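Local coordinates for protein frutapin (Artocarpus altilis, PDB 5M6O) that binds mannose as a jacalin-related plant lectin from breadfruit and probably recognises mannose-containing glycans, at residues 92-97 against 140-145. Sequence-based numbering, arbitrary orientation.
Sequences TRTPVV and LLDAIG. With MAN (alpha-D-mannopyranose), chain E.
V96 lies against the carboxylate side of D142, its CG1 3.5 Å from D142 OD2, while its other methyl, CG2, meets the L140 side chain at CD1. Both of these neighbours serve the sugar, D142 through its side chain and L140 through its backbone N. D142 carries CG beside its own backbone N (chi1 -72°), and this sends the carboxylate out to the mannose. There it takes two hydroxyls, one on each oxygen: MAN O6 gives its proton to OD1 at 2.6 Å, and MAN O4 gives its proton to OD2 at 2.5 Å. O6 is held a second time, as acceptor from the backbone N of L140 at 2.9 Å; G16 N and D139 N also bind the mannose. A water lies between D142 OD2, P95 O and T94 OG1 and probably bridges the carboxylate to the chain corner at 92-94 and the adjoining P95, although its 2.4 Å separation from OD2 is too short to be trusted in detail.

Deeper in, one backbone hydrogen bond joins the segments, V97 N to L141 O at 2.8 Å and nearly straight (166° at the hydrogen). Around this bond V97 lays CB and CG1 against CD2 of L141, and CG2 against CG of the same leucine and CA of A143.

Strands 95-104 and 141-149 belong to different four-stranded sheets of the beta-prism known for jacalin-like lectins, and the short segments meet at 70°. I38 of strand 38-47, in the third sheet, shares backbone hydrogen bonds with both V97 and L141. F87 of strand 77-87 backs V96 and L140, while D142 and A143 form a classic beta bulge opposite R136 on strand 127-137.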
loop_
_atom_site.group_PDB
_atom_site.type_symbol
_atom_site.label_atom_id
_atom_site.label_comp_id
_atom_site.label_asym_id
_atom_site.label_seq_id
_atom_site.Cartn_x
_atom_site.Cartn_y
_atom_site.Cartn_z
ATOM N N THR A 92 25.187 5.858 28.978
ATOM C CA THR A 92 26.297 6.785 28.780
ATOM C C THR A 92 26.874 6.726 27.397
ATOM O O THR A 92 27.426 7.757 26.905
ATOM C CB THR A 92 27.388 6.498 29.784
ATOM O OG1 THR A 92 26.790 6.620 31.095
ATOM C CG2 THR A 92 28.509 7.513 29.609
ATOM N N ARG A 93 26.772 5.540 26.772
ATOM C CA ARG A 93 27.414 5.404 25.502
ATOM C C ARG A 93 26.601 5.765 24.336
ATOM O O ARG A 93 27.166 6.299 23.389
ATOM C CB ARG A 93 27.931 4.010 25.280
ATOM C CG ARG A 93 28.971 3.622 26.257
ATOM C CD ARG A 93 29.549 2.273 25.841
ATOM N NE ARG A 93 30.785 2.151 26.579
ATOM C CZ ARG A 93 32.000 2.255 26.061
ATOM N NH1 ARG A 93 32.188 2.353 24.772
ATOM N NH2 ARG A 93 33.012 2.189 26.884
ATOM N N THR A 94 25.287 5.437 24.370
ATOM C CA THR A 94 24.466 5.532 23.243
ATOM C C THR A 94 23.243 6.363 23.631
ATOM O O THR A 94 22.940 6.399 24.862
ATOM C CB THR A 94 24.136 4.096 22.746
ATOM O OG1 THR A 94 23.620 3.297 23.818
ATOM C CG2 THR A 94 25.453 3.478 22.224
ATOM N N PRO A 95 22.671 7.106 22.630
ATOM C CA PRO A 95 21.490 7.906 22.823
ATOM C C PRO A 95 20.271 7.033 23.110
ATOM O O PRO A 95 20.206 5.955 22.543
ATOM C CB PRO A 95 21.292 8.653 21.461
ATOM C CG PRO A 95 22.331 8.118 20.583
ATOM C CD PRO A 95 23.397 7.603 21.455
ATOM N N VAL A 96 19.344 7.547 23.902
ATOM C CA VAL A 96 18.054 6.912 24.293
ATOM C C VAL A 96 17.051 7.951 23.948
ATOM O O VAL A 96 17.369 9.100 23.619
ATOM C CB VAL A 96 17.984 6.535 25.809
ATOM C CG1 VAL A 96 19.087 5.501 26.086
ATOM C CG2 VAL A 96 18.047 7.755 26.741
ATOM N N VAL A 97 15.784 7.552 24.000
ATOM C CA VAL A 97 14.692 8.495 23.688
ATOM C C VAL A 97 14.463 9.261 25.014
ATOM O O VAL A 97 14.098 8.655 26.027
ATOM C CB VAL A 97 13.447 7.751 23.268
ATOM C CG1 VAL A 97 12.183 8.694 23.193
ATOM C CG2 VAL A 97 13.745 7.010 22.001
ATOM N N LEU A 140 15.555 1.625 29.642
ATOM C CA LEU A 140 14.852 2.785 29.082
ATOM C C LEU A 140 14.491 2.504 27.628
ATOM O O LEU A 140 14.946 1.477 27.085
ATOM C CB LEU A 140 15.828 4.015 28.984
ATOM C CG LEU A 140 16.352 4.625 30.309
ATOM C CD1 LEU A 140 17.308 5.737 29.993
ATOM C CD2 LEU A 140 15.177 5.148 31.100
ATOM N N LEU A 141 13.646 3.357 27.030
ATOM C CA LEU A 141 13.405 3.270 25.597
ATOM C C LEU A 141 14.630 3.813 24.880
ATOM O O LEU A 141 14.808 5.070 24.822
ATOM C CB LEU A 141 12.221 4.139 25.267
ATOM C CG LEU A 141 11.696 4.138 23.836
ATOM C CD1 LEU A 141 11.311 2.745 23.514
ATOM C CD2 LEU A 141 10.516 5.088 23.677
ATOM N N ASP A 142 15.516 2.936 24.373
ATOM C CA ASP A 142 16.646 3.310 23.594
ATOM C C ASP A 142 16.288 3.843 22.204
ATOM O O ASP A 142 16.967 4.735 21.670
ATOM C CB ASP A 142 17.577 2.111 23.417
ATOM C CG ASP A 142 18.291 1.761 24.639
ATOM O OD1 ASP A 142 17.793 0.981 25.444
ATOM O OD2 ASP A 142 19.437 2.242 24.812
ATOM N N ALA A 143 15.273 3.246 21.553
ATOM C CA ALA A 143 14.893 3.686 20.200
ATOM C C ALA A 143 13.421 3.518 19.954
ATOM O O ALA A 143 12.839 2.623 20.604
ATOM C CB ALA A 143 15.712 3.020 19.072
ATOM N N ILE A 144 12.920 4.245 18.930
ATOM C CA ILE A 144 11.538 4.008 18.488
ATOM C C ILE A 144 11.438 4.325 16.976
ATOM O O ILE A 144 12.138 5.151 16.419
ATOM C CB ILE A 144 10.529 4.860 19.328
ATOM C CG1 ILE A 144 9.060 4.455 19.191
ATOM C CG2 ILE A 144 10.659 6.349 19.035
ATOM C CD1 ILE A 144 8.103 5.590 19.424
ATOM N N GLY A 145 10.500 3.625 16.340
ATOM C CA GLY A 145 10.231 3.776 14.919
ATOM C C GLY A 145 8.720 3.445 14.794
ATOM O O GLY A 145 8.077 2.887 15.681
HETATM C C1 MAN E . 20.758 -1.027 29.825
HETATM C C2 MAN E . 21.202 -1.756 28.587
HETATM C C3 MAN E . 21.757 -0.744 27.586
HETATM C C4 MAN E . 20.747 0.404 27.369
HETATM C C5 MAN E . 20.282 1.044 28.731
HETATM C C6 MAN E . 19.130 2.016 28.477
HETATM O O1 MAN E . 21.936 -0.390 30.344
HETATM O O2 MAN E . 20.027 -2.579 28.279
HETATM O O3 MAN E . 22.142 -1.414 26.413
HETATM O O4 MAN E . 21.185 1.395 26.441
HETATM O O5 MAN E . 19.769 0.025 29.628
HETATM O O6 MAN E . 17.949 1.306 27.994
HETATM O O HOH W 1 20.823 3.434 23.203
#